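Pectate lyase/Amb allergen (Acidovorax citrulli, PDB 4HWV) probably cleaves pectate by calcium-dependent elimination, as a secreted polysaccharide lyase of family 1 built on a right-handed parallel beta-helix. Local coordinates at residues 56-59 with 60-63. Numbering follows the deposited sequence.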
ATOM      1  N   ALA A  56       1.750  -8.087 -28.346  1.00  4.42           N
ATOM      2  CA  ALA A  56       1.049  -7.013 -29.047  1.00  4.82           C
ATOM      3  C   ALA A  56       2.037  -5.930 -29.492  1.00  4.69           C
ATOM      4  O   ALA A  56       2.013  -5.453 -30.637  1.00  5.55           O
ATOM      5  CB  ALA A  56      -0.056  -6.438 -28.173  1.00  5.60           C
ATOM      6  N   LEU A  57       2.939  -5.556 -28.592  1.00  4.38           N
ATOM      7  CA  LEU A  57       3.932  -4.530 -28.914  1.00  4.61           C
ATOM      8  C   LEU A  57       4.896  -4.980 -30.008  1.00  4.52           C
ATOM      9  O   LEU A  57       5.429  -4.151 -30.757  1.00  5.54           O
ATOM     10  CB  LEU A  57       4.716  -4.151 -27.651  1.00  4.95           C
ATOM     11  CG  LEU A  57       3.907  -3.435 -26.564  1.00  4.78           C
ATOM     12  CD1 LEU A  57       4.674  -3.416 -25.264  1.00  5.56           C
ATOM     13  CD2 LEU A  57       3.534  -2.011 -26.964  1.00  5.49           C
ATOM     14  N   TYR A  58       5.120  -6.292 -30.084  1.00  4.86           N
ATOM     15  CA  TYR A  58       6.094  -6.869 -31.009  1.00  4.98           C
ATOM     16  C   TYR A  58       5.424  -7.517 -32.230  1.00  5.03           C
ATOM     17  O   TYR A  58       6.079  -8.191 -33.022  1.00  5.91           O
ATOM     18  CB  TYR A  58       6.973  -7.901 -30.278  1.00  4.77           C
ATOM     19  CG  TYR A  58       8.072  -7.293 -29.420  1.00  5.16           C
ATOM     20  CD1 TYR A  58       7.770  -6.519 -28.299  1.00  5.13           C
ATOM     21  CD2 TYR A  58       9.414  -7.500 -29.729  1.00  6.57           C
ATOM     22  CE1 TYR A  58       8.768  -5.958 -27.521  1.00  6.16           C
ATOM     23  CE2 TYR A  58      10.426  -6.955 -28.940  1.00  6.74           C
ATOM     24  CZ  TYR A  58      10.090  -6.178 -27.840  1.00  6.39           C
ATOM     25  OH  TYR A  58      11.055  -5.615 -27.039  1.00  7.76           O
ATOM     26  N   GLY A  59       4.121  -7.310 -32.403  1.00  5.22           N
ATOM     27  CA  GLY A  59       3.426  -7.888 -33.545  1.00  5.90           C
ATOM     28  C   GLY A  59       3.623  -9.387 -33.652  1.00  6.07           C
ATOM     29  O   GLY A  59       3.818  -9.935 -34.744  1.00  7.11           O
ATOM     30  N   ASN A  60       3.599 -10.045 -32.498  1.00  5.82           N
ATOM     31  CA  ASN A  60       3.709 -11.495 -32.405  1.00  6.43           C
ATOM     32  C   ASN A  60       5.057 -12.042 -32.872  1.00  6.27           C
ATOM     33  O   ASN A  60       5.168 -13.218 -33.207  1.00  7.40           O
ATOM     34  CB  ASN A  60       2.527 -12.178 -33.120  1.00  8.17           C
ATOM     35  CG  ASN A  60       1.273 -12.055 -32.324  1.00  9.60           C
ATOM     36  OD1 ASN A  60       1.190 -12.602 -31.234  1.00  9.80           O
ATOM     37  ND2 ASN A  60       0.291 -11.318 -32.841  1.00 10.56           N
ATOM     38  N   THR A  61       6.090 -11.200 -32.829  1.00  5.98           N
ATOM     39  CA  THR A  61       7.428 -11.666 -33.175  1.00  6.15           C
ATOM     40  C   THR A  61       8.304 -11.906 -31.947  1.00  6.28           C
ATOM     41  O   THR A  61       9.452 -12.297 -32.088  1.00  6.61           O
ATOM     42  CB  THR A  61       8.182 -10.680 -34.087  1.00  6.88           C
ATOM     43  OG1 THR A  61       8.545  -9.520 -33.323  1.00  7.15           O
ATOM     44  CG2 THR A  61       7.354 -10.292 -35.317  1.00  7.43           C
ATOM     45  N   ALA A  62       7.787 -11.666 -30.745  1.00  5.81           N
ATOM     46  CA  ALA A  62       8.626 -11.802 -29.554  1.00  6.34           C
ATOM     47  C   ALA A  62       8.872 -13.257 -29.193  1.00  6.36           C
ATOM     48  O   ALA A  62       7.991 -14.100 -29.349  1.00  6.62           O
ATOM     49  CB  ALA A  62       8.011 -11.079 -28.367  1.00  6.60           C
ATOM     50  N   VAL A  63      10.082 -13.543 -28.723  1.00  6.54           N
ATOM     51  CA  VAL A  63      10.349 -14.791 -28.043  1.00  6.88           C
ATOM     52  C   VAL A  63      10.646 -14.414 -26.604  1.00  5.86           C
ATOM     53  O   VAL A  63      11.614 -13.695 -26.316  1.00  6.10           O
ATOM     54  CB  VAL A  63      11.525 -15.570 -28.662  1.00  8.64           C
ATOM     55  CG1 VAL A  63      11.810 -16.829 -27.848  1.00 10.24           C
ATOM     56  CG2 VAL A  63      11.214 -15.927 -30.115  1.00 10.44           C
TER
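Thr61 reaches back to the carbonyl of Tyr58 and closes the turn by which the chain leaves helix 50-57. Its CB lies 3.4 Å from Tyr58 O, and the two branches part from there. With chi1 at 71°, OG1 sits between the backbone N and the carbonyl carbon of its own residue; from there it donates to Tyr58 O at 2.8 Å, in the carbonyl plane and on a lone pair. The methyl CG2 takes the other branch and passes beside the peptide oxygens, 3.6 Å from Gly59 O. OG1 also lies at the edge of the Tyr58 ring, near its plane, and accepts a hydrogen bond from the backbone N of Thr73.

Tyr58 O receives a second donor, Thr61 N, at 3.0 Å. This one stands well above the carbonyl plane, its N-H bent to 149°, and closes a type I' beta turn from Tyr58 to Thr61. Gly59 and Asn60 fill the corner with positive phi; Gly59 is the C' residue of a Schellman motif, in which Asn60 N returns to Gln55 O while Gly59 N makes a weak bond to Ala56 O.

On the apolar side, Ala62 CB meets the base of the tyrosine, 3.9 Å from Tyr58 CB, and approaches the ring obliquely. The tyrosine side chain also touches Ser162 of strand 160-163, while Ala62 touches Ile54 on the helix.

The turn lies at the surface, joining helix 50-57 to strand 63-64 away from the calcium site. One carbonyl oxygen is gripped by two donors of a single residue, a backbone N-H and a hydroxyl, which ties the threonine's rotation to the turn; because OG1 accepts from Thr73 as well, the same hydroxyl links the helix end to a neighbouring part of the chain.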